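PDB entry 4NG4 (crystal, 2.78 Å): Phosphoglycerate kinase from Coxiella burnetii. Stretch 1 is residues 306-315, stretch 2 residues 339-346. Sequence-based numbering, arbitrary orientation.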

# COMPACT_ATOMS: atom_id res chain seq x y z
N THR A 306 15.21 -10.05 21.66
CA THR A 306 14.49 -9.01 20.95
C THR A 306 13.17 -9.53 20.41
O THR A 306 12.12 -8.99 20.74
N SER A 307 13.19 -10.60 19.62
CA SER A 307 11.94 -11.06 19.01
C SER A 307 10.97 -11.70 20.02
O SER A 307 9.88 -12.08 19.65
N ALA A 308 11.38 -11.80 21.29
CA ALA A 308 10.46 -12.16 22.37
C ALA A 308 9.79 -10.90 22.93
O ALA A 308 8.58 -10.89 23.24
N THR A 309 10.57 -9.83 23.05
CA THR A 309 10.01 -8.51 23.33
C THR A 309 8.93 -8.15 22.29
O THR A 309 7.81 -7.76 22.65
N TYR A 310 9.26 -8.31 21.01
CA TYR A 310 8.26 -8.05 19.97
C TYR A 310 7.06 -8.99 20.13
O TYR A 310 5.91 -8.57 20.02
N ALA A 311 7.33 -10.27 20.39
CA ALA A 311 6.27 -11.26 20.54
C ALA A 311 5.30 -10.91 21.67
O ALA A 311 4.09 -11.21 21.58
N LYS A 312 5.80 -10.28 22.74
CA LYS A 312 4.95 -9.84 23.85
C LYS A 312 4.02 -8.72 23.41
O LYS A 312 2.82 -8.77 23.67
N LEU A 313 4.56 -7.72 22.72
CA LEU A 313 3.77 -6.55 22.32
C LEU A 313 2.67 -6.91 21.30
O LEU A 313 1.57 -6.32 21.33
N MET A 314 2.97 -7.86 20.41
CA MET A 314 1.96 -8.35 19.47
C MET A 314 0.83 -9.09 20.19
O MET A 314 -0.35 -8.87 19.88
N ALA A 315 1.20 -9.96 21.13
CA ALA A 315 0.23 -10.77 21.87
C ALA A 315 -0.73 -9.90 22.73
O ALA A 315 -1.90 -10.23 22.91
N ARG A 339 10.00 -14.20 10.55
CA ARG A 339 8.98 -15.24 10.73
C ARG A 339 8.36 -15.16 12.13
O ARG A 339 7.15 -15.03 12.27
N ALA A 340 9.21 -15.20 13.15
CA ALA A 340 8.78 -15.09 14.54
C ALA A 340 7.76 -13.99 14.67
O ALA A 340 6.70 -14.18 15.24
N LEU A 341 8.09 -12.83 14.12
CA LEU A 341 7.22 -11.67 14.18
C LEU A 341 5.93 -11.96 13.43
O LEU A 341 4.84 -11.75 13.96
N ALA A 342 6.05 -12.45 12.21
CA ALA A 342 4.88 -12.72 11.38
C ALA A 342 3.92 -13.65 12.11
O ALA A 342 2.73 -13.38 12.18
N GLN A 343 4.46 -14.72 12.68
CA GLN A 343 3.68 -15.69 13.43
C GLN A 343 2.99 -15.06 14.64
O GLN A 343 1.83 -15.37 14.93
N ALA A 344 3.69 -14.14 15.32
CA ALA A 344 3.12 -13.45 16.48
C ALA A 344 1.88 -12.62 16.11
O ALA A 344 0.87 -12.66 16.81
N VAL A 345 1.95 -11.90 14.99
CA VAL A 345 0.81 -11.12 14.50
C VAL A 345 -0.34 -12.06 14.10
O VAL A 345 -1.51 -11.76 14.36
N ALA A 346 -0.01 -13.19 13.49
CA ALA A 346 -1.01 -14.18 13.12
C ALA A 346 -1.76 -14.72 14.35
O ALA A 346 -2.97 -14.46 14.51

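Packing of helix 306-315 against helix 339-346 in Coxiella burnetii phosphoglycerate kinase. The two helices run nearly parallel, their N-to-C directions 16° apart and their axes 8.7 Å apart at closest approach. Stretch 2 contributes A340, L341, A344 and V345 to the seam; 282 Å² is buried, both sides summed, and no hydrogen bond crosses it.

Along stretch 2, R339 comes first and stays out of reach, with chi1 and chi2 both t. A340 points toward the partner helix and opens the contact: its CB lies 4.3 Å from CB of S307. S307 also points toward the seam, with chi1 p; its OG is hydrogen-bonded elsewhere in the structure.

L341 leaves its backbone sideways, yet the end of its side chain comes nearer to stretch 1. With chi1 t and chi2 p, its CD1 lies 3.8 Å from CE of M314 and 4.1 Å from CB of Y310, so a single methyl touches residues one helical turn apart. Y310 points toward stretch 2 with chi1 m (-59°); CD1 of L341 approaches its ring obliquely, and the tyrosine OH is directed well clear of the seam.

A342 points away and Q343 (chi1 m, chi2 t) is out of reach, so neither takes part. A344 points toward stretch 1, one turn after A340. Its small side chain goes with the close backbone approach here, where CA of A311 and CA of A344 are 5.6 Å apart. The A344 CB packs 4.2 Å from CA of A311, whose own CB points sideways. The same A344 CB is 3.9 Å from CB of M314.

M314 is the residue most covered by the opposite helix, losing 63 Å². It points toward stretch 2 with chi1 and chi2 both m and chi3 at 143°, between wells, and it touches three residues there, A344, V345 and L341. V345, directed sideways with chi1 t, supplies CG2 at 4.1 Å from CG of M314. A346 ends the stretch out of reach.

On the far side of stretch 1, A308 and K312 point away from the seam and touch a crystal neighbour. The interface is thus held by van der Waals contact, while backbone hydrogen bonds such as M314 N to Y310 O (3.0 Å) and A344 N to A340 O (3.0 Å) stay within each helix.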

# COMPACT_ATOMS: atom_id res chain seq x y z
CB THR A 306 15.32 -8.43 19.78
OG1 THR A 306 16.61 -8.00 20.25
CG2 THR A 306 14.59 -7.24 19.15
CB SER A 307 12.17 -11.96 17.78
OG SER A 307 13.05 -13.01 18.04
CB ALA A 308 11.21 -12.89 23.46
CB THR A 309 11.11 -7.45 23.36
OG1 THR A 309 11.86 -7.61 24.57
CG2 THR A 309 10.53 -6.03 23.27
CB TYR A 310 8.83 -8.22 18.56
CG TYR A 310 10.00 -7.33 18.20
CD1 TYR A 310 10.38 -6.24 18.99
CD2 TYR A 310 10.72 -7.57 17.03
CE1 TYR A 310 11.48 -5.43 18.62
CE2 TYR A 310 11.80 -6.76 16.67
CZ TYR A 310 12.16 -5.70 17.46
OH TYR A 310 13.22 -4.93 17.08
CB ALA A 311 6.88 -12.64 20.76
CB LYS A 312 5.82 -9.38 25.04
CG LYS A 312 5.05 -9.07 26.34
CD LYS A 312 5.98 -9.15 27.58
CE LYS A 312 5.33 -8.65 28.90
NZ LYS A 312 4.09 -9.40 29.27
CB LEU A 313 4.69 -5.44 21.79
CG LEU A 313 5.76 -4.91 22.76
CD1 LEU A 313 6.75 -3.95 22.09
CD2 LEU A 313 5.10 -4.27 23.95
CB MET A 314 2.58 -9.26 18.39
CG MET A 314 3.60 -8.57 17.47
SD MET A 314 3.18 -6.89 16.99
CE MET A 314 4.82 -6.16 17.01
CB ALA A 315 0.96 -11.78 22.74
CB ARG A 339 9.58 -16.63 10.53
CG ARG A 339 8.54 -17.74 10.34
CD ARG A 339 9.12 -19.11 10.64
NE ARG A 339 10.54 -19.16 10.24
CZ ARG A 339 10.98 -19.49 9.03
NH1 ARG A 339 10.13 -19.85 8.05
NH2 ARG A 339 12.29 -19.48 8.79
CB ALA A 340 9.96 -14.81 15.43
CB LEU A 341 7.92 -10.45 13.58
CG LEU A 341 7.09 -9.15 13.51
CD1 LEU A 341 6.92 -8.54 14.89
CD2 LEU A 341 7.74 -8.16 12.55
CB ALA A 342 5.30 -13.32 10.06
CB GLN A 343 4.55 -16.87 13.86
CG GLN A 343 5.05 -17.70 12.68
CD GLN A 343 5.97 -18.85 13.07
OE1 GLN A 343 6.71 -18.75 14.05
NE2 GLN A 343 5.94 -19.94 12.30
CB ALA A 344 4.17 -12.59 17.17
CB VAL A 345 1.19 -10.24 13.28
CG1 VAL A 345 0.02 -9.38 12.82
CG2 VAL A 345 2.39 -9.35 13.63
CB ALA A 346 -0.38 -15.33 12.33